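Long-range contact in DNA polymerase sliding clamp B (Sulfolobus tokodaii, PDB 3AIZ), which forms, with its partner subunits, a ring-shaped sliding clamp around DNA that tethers the replicative polymerase and other DNA-processing proteins: residues L150-E163 with V192-K206. Residues are numbered along the deposited sequence; the frame is centred on the assembly and turned at random.
Sequences LSLVGEEVEISADE and VESPSKAVYSIEVLK
I202 and V157 meet where strand 196-201, paired antiparallel with strand 156-161 in the C-terminal PCNA domain, gives way to a helix. Six backbone hydrogen bonds join the strands, two for each of the pairs V157–Y200, I159–A198 and A161–S196; that from I159 N to A198 O is the bent one (133°). After S201, the N-cap of helix 202-211, I202 swings back over the end of the other strand. Its CG1 lies anti to the carbonyl carbon (chi1 -67°), which carries it to V157 CG2 and sets CD1 beside the backbone carbonyl of G154. I202 CG2 lies 3.9 Å from L150 CB. V157, on the same face of the strands as I159 and Y200, is also met by L205: L205 CD2 lies 3.9 Å from V157 CB, the two side chains crossing at about a right angle. T170 of strand 165-172 and M228 of strand 226-233 pack around this apolar cluster. On the opposite face K197 NZ is 4.0 Å from E158 OE2, longer than a salt bridge. At the far end both methyls of V192, CG1 and CG2, rest on D162 O. Near the middle I159 CG2 sits at the edge of the Y200 ring, in its plane, and Y200 OH is hydrogen-bonded to I226 O.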
# COMPACT_ATOMS: atom_id res chain seq x y z
N LEU A 150 -2.38 -10.94 -33.24
CA LEU A 150 -1.21 -11.08 -34.11
C LEU A 150 0.05 -11.44 -33.33
O LEU A 150 0.92 -12.15 -33.84
CB LEU A 150 -0.99 -9.79 -34.91
CG LEU A 150 -2.12 -9.43 -35.89
CD1 LEU A 150 -1.92 -8.03 -36.45
CD2 LEU A 150 -2.21 -10.46 -37.01
N SER A 151 0.15 -10.95 -32.10
CA SER A 151 1.31 -11.23 -31.27
C SER A 151 1.32 -12.69 -30.82
O SER A 151 2.19 -13.10 -30.05
CB SER A 151 1.35 -10.30 -30.05
OG SER A 151 0.38 -10.68 -29.09
N LEU A 152 0.35 -13.46 -31.29
CA LEU A 152 0.27 -14.87 -30.95
C LEU A 152 0.78 -15.77 -32.08
O LEU A 152 1.51 -16.72 -31.83
CB LEU A 152 -1.17 -15.26 -30.60
CG LEU A 152 -1.69 -14.81 -29.24
CD1 LEU A 152 -3.15 -15.22 -29.07
CD2 LEU A 152 -0.84 -15.39 -28.12
N VAL A 153 0.41 -15.45 -33.31
CA VAL A 153 0.66 -16.36 -34.42
C VAL A 153 1.77 -15.92 -35.38
O VAL A 153 2.95 -16.16 -35.13
CB VAL A 153 -0.63 -16.62 -35.23
CG1 VAL A 153 -0.47 -17.87 -36.08
CG2 VAL A 153 -1.82 -16.77 -34.29
N GLY A 154 1.37 -15.28 -36.48
CA GLY A 154 2.25 -15.08 -37.62
C GLY A 154 3.47 -14.19 -37.44
O GLY A 154 3.85 -13.84 -36.32
N GLU A 155 4.09 -13.85 -38.57
CA GLU A 155 5.23 -12.95 -38.59
C GLU A 155 5.00 -11.84 -39.61
O GLU A 155 5.61 -10.77 -39.55
CB GLU A 155 6.51 -13.72 -38.91
CG GLU A 155 7.79 -12.92 -38.71
CD GLU A 155 9.04 -13.80 -38.72
OE1 GLU A 155 8.89 -15.04 -38.72
OE2 GLU A 155 10.16 -13.24 -38.72
N GLU A 156 4.09 -12.10 -40.55
CA GLU A 156 3.66 -11.11 -41.52
C GLU A 156 2.14 -11.08 -41.59
O GLU A 156 1.50 -12.12 -41.70
CB GLU A 156 4.21 -11.42 -42.91
CG GLU A 156 5.71 -11.27 -43.05
CD GLU A 156 6.18 -11.52 -44.48
OE1 GLU A 156 5.33 -11.89 -45.32
OE2 GLU A 156 7.39 -11.35 -44.75
N VAL A 157 1.57 -9.88 -41.53
CA VAL A 157 0.13 -9.72 -41.65
C VAL A 157 -0.25 -9.39 -43.09
O VAL A 157 0.29 -8.47 -43.68
CB VAL A 157 -0.41 -8.60 -40.75
CG1 VAL A 157 -1.91 -8.47 -40.91
CG2 VAL A 157 -0.05 -8.85 -39.31
N GLU A 158 -1.19 -10.16 -43.64
CA GLU A 158 -1.73 -9.84 -44.96
C GLU A 158 -3.12 -9.25 -44.83
O GLU A 158 -4.08 -9.95 -44.53
CB GLU A 158 -1.77 -11.09 -45.85
CG GLU A 158 -2.52 -10.87 -47.15
CD GLU A 158 -2.43 -12.06 -48.08
OE1 GLU A 158 -1.31 -12.58 -48.28
OE2 GLU A 158 -3.48 -12.47 -48.63
N ILE A 159 -3.22 -7.94 -45.05
CA ILE A 159 -4.51 -7.27 -45.02
C ILE A 159 -5.05 -7.10 -46.44
O ILE A 159 -4.31 -6.75 -47.35
CB ILE A 159 -4.42 -5.90 -44.30
CG1 ILE A 159 -5.82 -5.32 -44.09
CG2 ILE A 159 -3.55 -4.93 -45.09
CD1 ILE A 159 -5.84 -4.10 -43.20
N SER A 160 -6.34 -7.38 -46.61
CA SER A 160 -6.97 -7.28 -47.92
C SER A 160 -8.46 -7.04 -47.75
O SER A 160 -9.05 -7.42 -46.75
CB SER A 160 -6.74 -8.56 -48.72
OG SER A 160 -7.39 -9.67 -48.12
N ALA A 161 -9.07 -6.40 -48.75
CA ALA A 161 -10.48 -6.06 -48.64
C ALA A 161 -11.21 -6.13 -49.98
O ALA A 161 -10.67 -5.77 -51.02
CB ALA A 161 -10.65 -4.67 -48.03
N ASP A 162 -12.45 -6.61 -49.93
CA ASP A 162 -13.36 -6.51 -51.06
C ASP A 162 -14.33 -5.37 -50.76
O ASP A 162 -14.04 -4.53 -49.91
CB ASP A 162 -14.10 -7.83 -51.30
CG ASP A 162 -14.91 -8.27 -50.10
OD1 ASP A 162 -15.22 -7.43 -49.24
OD2 ASP A 162 -15.25 -9.48 -50.02
N GLU A 163 -15.47 -5.35 -51.43
CA GLU A 163 -16.40 -4.24 -51.29
C GLU A 163 -16.98 -4.10 -49.89
O GLU A 163 -17.34 -3.00 -49.46
CB GLU A 163 -17.52 -4.34 -52.33
CG GLU A 163 -18.45 -3.13 -52.36
CD GLU A 163 -19.51 -3.23 -53.44
OE1 GLU A 163 -19.51 -4.24 -54.18
OE2 GLU A 163 -20.34 -2.31 -53.54
N VAL A 192 -14.27 1.16 -49.88
CA VAL A 192 -13.46 0.30 -50.74
C VAL A 192 -13.58 0.70 -52.20
O VAL A 192 -14.45 0.21 -52.92
CB VAL A 192 -13.86 -1.18 -50.58
CG1 VAL A 192 -12.96 -2.06 -51.43
CG2 VAL A 192 -13.79 -1.59 -49.12
N GLU A 193 -12.69 1.59 -52.64
CA GLU A 193 -12.68 2.04 -54.03
C GLU A 193 -12.43 0.87 -54.98
O GLU A 193 -12.89 0.89 -56.13
CB GLU A 193 -11.61 3.12 -54.24
CG GLU A 193 -11.83 4.37 -53.39
CD GLU A 193 -10.80 5.45 -53.69
OE1 GLU A 193 -9.88 5.20 -54.49
OE2 GLU A 193 -10.92 6.55 -53.11
N SER A 194 -11.71 -0.14 -54.50
CA SER A 194 -11.42 -1.32 -55.30
C SER A 194 -10.71 -2.38 -54.46
O SER A 194 -9.94 -2.04 -53.56
CB SER A 194 -10.56 -0.96 -56.51
OG SER A 194 -9.32 -0.39 -56.12
N PRO A 195 -10.98 -3.66 -54.74
CA PRO A 195 -10.34 -4.76 -54.01
C PRO A 195 -8.84 -4.56 -53.91
O PRO A 195 -8.18 -4.36 -54.93
CB PRO A 195 -10.66 -5.98 -54.88
CG PRO A 195 -11.94 -5.63 -55.54
CD PRO A 195 -11.90 -4.15 -55.79
N SER A 196 -8.30 -4.59 -52.70
CA SER A 196 -6.89 -4.33 -52.48
C SER A 196 -6.26 -5.32 -51.51
O SER A 196 -6.96 -5.94 -50.71
CB SER A 196 -6.69 -2.90 -51.97
OG SER A 196 -7.27 -1.96 -52.86
N LYS A 197 -4.94 -5.45 -51.57
CA LYS A 197 -4.22 -6.39 -50.72
C LYS A 197 -2.78 -5.96 -50.50
O LYS A 197 -2.10 -5.51 -51.43
CB LYS A 197 -4.27 -7.79 -51.33
CG LYS A 197 -3.26 -8.76 -50.73
CD LYS A 197 -3.73 -10.20 -50.87
CE LYS A 197 -4.07 -10.55 -52.31
NZ LYS A 197 -4.65 -11.92 -52.42
N ALA A 198 -2.30 -6.09 -49.27
CA ALA A 198 -0.93 -5.74 -48.93
C ALA A 198 -0.43 -6.55 -47.75
O ALA A 198 -1.22 -7.12 -47.00
CB ALA A 198 -0.83 -4.25 -48.63
N VAL A 199 0.88 -6.60 -47.58
CA VAL A 199 1.50 -7.32 -46.47
C VAL A 199 2.34 -6.36 -45.63
O VAL A 199 3.02 -5.49 -46.17
CB VAL A 199 2.39 -8.47 -46.98
CG1 VAL A 199 2.98 -9.24 -45.81
CG2 VAL A 199 1.59 -9.39 -47.88
N TYR A 200 2.28 -6.52 -44.31
CA TYR A 200 3.05 -5.67 -43.42
C TYR A 200 3.70 -6.46 -42.29
O TYR A 200 3.26 -7.57 -41.96
CB TYR A 200 2.16 -4.57 -42.83
CG TYR A 200 1.44 -3.75 -43.87
CD1 TYR A 200 0.12 -4.03 -44.19
CD2 TYR A 200 2.07 -2.71 -44.53
CE1 TYR A 200 -0.55 -3.29 -45.14
CE2 TYR A 200 1.41 -1.97 -45.48
CZ TYR A 200 0.10 -2.26 -45.79
OH TYR A 200 -0.56 -1.51 -46.74
N SER A 201 4.74 -5.90 -41.70
CA SER A 201 5.43 -6.53 -40.58
C SER A 201 4.53 -6.57 -39.34
O SER A 201 3.95 -5.55 -38.95
CB SER A 201 6.72 -5.78 -40.25
OG SER A 201 7.34 -6.30 -39.09
N ILE A 202 4.40 -7.75 -38.73
CA ILE A 202 3.60 -7.89 -37.52
C ILE A 202 4.20 -7.09 -36.38
O ILE A 202 3.48 -6.47 -35.60
CB ILE A 202 3.47 -9.36 -37.09
CG1 ILE A 202 2.65 -10.14 -38.11
CG2 ILE A 202 2.82 -9.46 -35.72
CD1 ILE A 202 1.96 -11.36 -37.54
N GLU A 203 5.52 -7.11 -36.28
CA GLU A 203 6.22 -6.36 -35.24
C GLU A 203 5.80 -4.89 -35.26
O GLU A 203 5.51 -4.31 -34.21
CB GLU A 203 7.74 -6.46 -35.43
CG GLU A 203 8.28 -7.87 -35.27
CD GLU A 203 8.17 -8.38 -33.85
OE1 GLU A 203 8.15 -7.54 -32.92
OE2 GLU A 203 8.10 -9.61 -33.66
N VAL A 204 5.76 -4.31 -36.45
CA VAL A 204 5.44 -2.89 -36.59
C VAL A 204 3.94 -2.64 -36.46
O VAL A 204 3.52 -1.75 -35.73
CB VAL A 204 5.93 -2.34 -37.94
CG1 VAL A 204 5.68 -0.85 -38.02
CG2 VAL A 204 7.40 -2.66 -38.12
N LEU A 205 3.15 -3.42 -37.18
CA LEU A 205 1.70 -3.26 -37.16
C LEU A 205 1.15 -3.46 -35.75
O LEU A 205 0.19 -2.80 -35.34
CB LEU A 205 1.04 -4.24 -38.13
CG LEU A 205 -0.39 -3.92 -38.53
CD1 LEU A 205 -0.43 -2.60 -39.28
CD2 LEU A 205 -0.99 -5.03 -39.38
N LYS A 206 1.76 -4.38 -35.00
CA LYS A 206 1.36 -4.66 -33.63
C LYS A 206 1.60 -3.44 -32.73
O LYS A 206 0.68 -2.97 -32.06
CB LYS A 206 2.13 -5.86 -33.09
CG LYS A 206 1.73 -6.30 -31.70
CD LYS A 206 2.83 -7.12 -31.04
CE LYS A 206 3.36 -8.19 -31.99
NZ LYS A 206 4.49 -8.96 -31.39